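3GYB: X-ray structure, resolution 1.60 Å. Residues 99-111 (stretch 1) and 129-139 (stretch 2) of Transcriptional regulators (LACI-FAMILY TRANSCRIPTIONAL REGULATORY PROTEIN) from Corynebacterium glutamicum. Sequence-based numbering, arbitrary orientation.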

# COMPACT_ATOMS: atom_id res chain seq x y z
N ALA A 99 -13.65 -3.10 16.21
CA ALA A 99 -12.54 -2.17 16.05
C ALA A 99 -11.65 -2.21 17.27
O ALA A 99 -12.03 -2.73 18.32
CB ALA A 99 -13.07 -0.75 15.85
N ASN A 100 -10.44 -1.67 17.14
CA ASN A 100 -9.54 -1.64 18.27
C ASN A 100 -9.96 -0.43 19.11
O ASN A 100 -10.77 0.39 18.67
CB ASN A 100 -8.09 -1.50 17.80
CG ASN A 100 -7.68 -0.07 17.52
OD1 ASN A 100 -8.43 0.71 16.92
ND2 ASN A 100 -6.47 0.29 17.93
N ASP A 101 -9.43 -0.34 20.32
CA ASP A 101 -9.74 0.78 21.19
C ASP A 101 -8.78 1.92 20.85
O ASP A 101 -7.63 1.91 21.28
CB ASP A 101 -9.54 0.36 22.65
CG ASP A 101 -10.01 1.42 23.62
OD1 ASP A 101 -9.99 2.62 23.27
OD2 ASP A 101 -10.40 1.04 24.74
N ASP A 102 -9.25 2.88 20.06
CA ASP A 102 -8.43 4.02 19.65
C ASP A 102 -7.99 4.90 20.80
O ASP A 102 -6.90 5.47 20.78
CB ASP A 102 -9.18 4.88 18.63
CG ASP A 102 -9.27 4.21 17.27
OD1 ASP A 102 -8.21 3.82 16.73
OD2 ASP A 102 -10.40 4.09 16.75
N PHE A 103 -8.85 5.03 21.81
CA PHE A 103 -8.49 5.85 22.96
C PHE A 103 -7.28 5.23 23.66
O PHE A 103 -6.33 5.93 24.00
CB PHE A 103 -9.67 5.96 23.92
CG PHE A 103 -10.84 6.70 23.34
CD1 PHE A 103 -10.73 8.05 23.01
CD2 PHE A 103 -12.05 6.06 23.11
CE1 PHE A 103 -11.80 8.74 22.46
CE2 PHE A 103 -13.14 6.74 22.57
CZ PHE A 103 -13.01 8.09 22.24
N ARG A 104 -7.33 3.92 23.85
CA ARG A 104 -6.24 3.21 24.50
C ARG A 104 -4.97 3.25 23.65
O ARG A 104 -3.88 3.49 24.16
CB ARG A 104 -6.65 1.75 24.76
CG ARG A 104 -5.55 0.86 25.33
CD ARG A 104 -4.97 1.41 26.62
NE ARG A 104 -3.95 0.52 27.16
CZ ARG A 104 -3.01 0.90 28.03
NH1 ARG A 104 -2.96 2.15 28.46
NH2 ARG A 104 -2.12 0.02 28.46
N GLY A 105 -5.13 3.01 22.35
CA GLY A 105 -3.98 3.02 21.46
C GLY A 105 -3.24 4.34 21.47
O GLY A 105 -2.01 4.38 21.55
N ALA A 106 -3.99 5.44 21.39
CA ALA A 106 -3.40 6.77 21.39
C ALA A 106 -2.78 7.07 22.76
O ALA A 106 -1.80 7.79 22.86
CB ALA A 106 -4.46 7.81 21.05
N GLU A 107 -3.36 6.50 23.80
CA GLU A 107 -2.84 6.70 25.15
C GLU A 107 -1.47 6.02 25.25
O GLU A 107 -0.52 6.58 25.80
CB GLU A 107 -3.80 6.10 26.18
CG GLU A 107 -3.29 6.15 27.61
CD GLU A 107 -4.27 5.55 28.59
OE1 GLU A 107 -4.65 4.37 28.42
OE2 GLU A 107 -4.67 6.26 29.54
N ILE A 108 -1.39 4.81 24.71
CA ILE A 108 -0.14 4.05 24.73
C ILE A 108 0.95 4.80 23.98
O ILE A 108 2.07 4.92 24.47
CB ILE A 108 -0.32 2.67 24.07
CG1 ILE A 108 -1.28 1.81 24.90
CG2 ILE A 108 1.03 1.98 23.91
CD1 ILE A 108 -1.57 0.44 24.31
N ALA A 109 0.61 5.30 22.80
CA ALA A 109 1.56 6.03 21.98
C ALA A 109 2.08 7.28 22.68
O ALA A 109 3.28 7.53 22.72
CB ALA A 109 0.92 6.42 20.65
N THR A 110 1.16 8.07 23.22
CA THR A 110 1.51 9.30 23.90
C THR A 110 2.31 9.03 25.16
O THR A 110 3.34 9.66 25.40
CB THR A 110 0.25 10.11 24.24
OG1 THR A 110 -0.53 10.28 23.05
CG2 THR A 110 0.62 11.48 24.80
N LYS A 111 1.84 8.07 25.95
CA LYS A 111 2.52 7.71 27.19
C LYS A 111 3.93 7.21 26.89
O LYS A 111 4.86 7.47 27.65
CB LYS A 111 1.72 6.62 27.92
CG LYS A 111 2.33 6.19 29.26
CD LYS A 111 2.39 7.35 30.25
CE LYS A 111 2.90 6.89 31.61
NZ LYS A 111 2.09 5.77 32.15
N GLY A 129 -13.19 9.24 11.97
CA GLY A 129 -13.75 8.92 13.27
C GLY A 129 -12.67 8.40 14.19
O GLY A 129 -12.62 8.76 15.37
N ALA A 130 -11.81 7.54 13.66
CA ALA A 130 -10.72 6.99 14.45
C ALA A 130 -9.73 8.12 14.72
O ALA A 130 -9.14 8.21 15.80
CB ALA A 130 -10.03 5.86 13.69
N GLY A 131 -9.55 9.00 13.73
CA GLY A 131 -8.64 10.12 13.89
C GLY A 131 -9.05 11.03 15.03
O GLY A 131 -8.21 11.44 15.83
N LEU A 132 -10.34 11.34 15.11
CA LEU A 132 -10.84 12.21 16.16
C LEU A 132 -10.61 11.58 17.53
O LEU A 132 -10.19 12.26 18.47
CB LEU A 132 -12.34 12.49 15.96
CG LEU A 132 -12.69 13.77 15.21
CD1 LEU A 132 -12.14 13.72 13.79
CD2 LEU A 132 -14.20 13.95 15.19
N ARG A 133 -10.88 10.28 17.64
CA ARG A 133 -10.69 9.57 18.89
C ARG A 133 -9.22 9.60 19.32
O ARG A 133 -8.91 9.82 20.49
CB ARG A 133 -11.17 8.12 18.76
CG ARG A 133 -12.69 7.97 18.66
CD ARG A 133 -13.10 6.51 18.81
NE ARG A 133 -12.81 5.72 17.62
CZ ARG A 133 -13.57 5.69 16.53
NH1 ARG A 133 -14.68 6.41 16.47
NH2 ARG A 133 -13.23 4.92 15.50
N ARG A 134 -8.32 9.38 18.37
CA ARG A 134 -6.89 9.39 18.67
C ARG A 134 -6.42 10.78 19.08
O ARG A 134 -5.54 10.92 19.93
CB ARG A 134 -6.10 8.86 17.48
CG ARG A 134 -6.39 7.39 17.23
CD ARG A 134 -5.77 6.85 15.95
NE ARG A 134 -6.38 5.57 15.60
CZ ARG A 134 -6.15 4.90 14.48
NH1 ARG A 134 -5.31 5.38 13.56
NH2 ARG A 134 -6.77 3.75 14.25
N PHE A 135 -7.02 11.81 18.48
CA PHE A 135 -6.67 13.19 18.81
C PHE A 135 -7.16 13.51 20.22
O PHE A 135 -6.44 14.10 21.02
CB PHE A 135 -7.32 14.16 17.82
CG PHE A 135 -7.44 15.57 18.34
CD1 PHE A 135 -6.32 16.38 18.47
CD2 PHE A 135 -8.68 16.06 18.75
CE1 PHE A 135 -6.43 17.67 19.01
CE2 PHE A 135 -8.80 17.34 19.28
CZ PHE A 135 -7.67 18.15 19.41
N GLU A 136 -8.40 13.12 20.52
CA GLU A 136 -8.96 13.37 21.84
C GLU A 136 -8.17 12.68 22.94
O GLU A 136 -7.91 13.25 23.99
CB GLU A 136 -10.43 12.93 21.87
CG GLU A 136 -11.31 13.70 20.90
CD GLU A 136 -12.77 13.32 21.02
OE1 GLU A 136 -13.09 12.12 20.91
OE2 GLU A 136 -13.61 14.23 21.21
N SER A 137 -7.77 11.44 22.68
CA SER A 137 -6.99 10.69 23.66
C SER A 137 -5.60 11.31 23.80
O SER A 137 -5.05 11.38 24.90
CB SER A 137 -6.87 9.22 23.24
OG SER A 137 -6.09 8.50 24.18
N PHE A 138 -5.02 11.75 22.69
CA PHE A 138 -3.71 12.40 22.74
C PHE A 138 -3.78 13.59 23.70
O PHE A 138 -2.94 13.73 24.60
CB PHE A 138 -3.30 12.88 21.35
CG PHE A 138 -2.15 13.86 21.36
CD1 PHE A 138 -0.87 13.44 21.70
CD2 PHE A 138 -2.36 15.20 21.04
CE1 PHE A 138 0.19 14.34 21.72
CE2 PHE A 138 -1.30 16.11 21.06
CZ PHE A 138 -0.02 15.68 21.40
N GLU A 139 -4.78 14.44 23.52
CA GLU A 139 -4.91 15.61 24.37
C GLU A 139 -5.17 15.25 25.82
O GLU A 139 -4.57 15.83 26.72
CB GLU A 139 -6.04 16.53 23.87
CG GLU A 139 -5.74 17.25 22.55
CD GLU A 139 -6.38 18.63 22.49
OE1 GLU A 139 -7.51 18.79 22.98
OE2 GLU A 139 -5.74 19.56 21.93

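A single buried carboxylate, that of Asp 102, is shared by two consecutive arginines of the facing helix. Each carboxylate oxygen takes one of them. OD1 of Asp 102 accepts from NE and NH2 of Arg 134 at 2.8 and 2.9 Å, and OD2 of Asp 102 accepts from NE and NH2 of Arg 133 at 3.0 and 3.2 Å, so two salt bridges meet on one side chain. In both cases the oxygen lies at the edge of the guanidinium, near its plane, where the N-H groups point. Neighbors on a helix leave it about 100° apart, and the two arginines reach the same acid by different routes: CA-to-CB of Arg 133 points toward stretch 1, while that of Arg 134 points sideways and its long chain brings the end nearer. Their chi3 angles also differ, m for Arg 133 and t for Arg 134. Both guanidiniums also hydrogen-bond elsewhere in the structure, so their remaining N-H groups are not left wholly without partners.

Asp 102 sits in the first turn of its helix, with CA-to-CB pointing toward stretch 2, which brings its carboxylate to both arginines. Just before it, Asp 101 points away and caps the helix, its OD1 accepting from N of Arg 104 at 3.0 Å. Adjacent aspartates thus do separate work, one capping the start of a helix and one joining two helices.

The helices cross at -47° with their axes 7.9 Å apart at closest approach, and small residues permit this spacing. Ala 106 points toward stretch 2, its CB 3.5 Å from both O of Arg 134 and CB of Ser 137, so its methyl rests directly on the opposing backbone and side chain. Ser 137 is nearly as compact and adds polarity: its OG donates to O of Phe 103 at 2.6 Å. That carbonyl also accepts the helical bond from N of Glu 107 at 3.0 Å, so the serine ties the helices together without breaking a turn.

Phe 103 remains exposed overall, yet stretch 2 covers 84 Å² of it. Its ring covers the aliphatic start of Arg 133, whose CB stands 4.2 Å from the ring centroid over one face, a CH-pi contact. Arginine suits this place by offering methylene to the ring and charge to Asp 102.

Farther along, OG1 of Thr 110 donates to O of Ala 106 at 2.8 Å, which satisfies the buried hydroxyl within its own helix. The same OG1 meets the ring edge of Phe 138 at CD1, 3.5 Å away. Altogether the contact buries 550 Å².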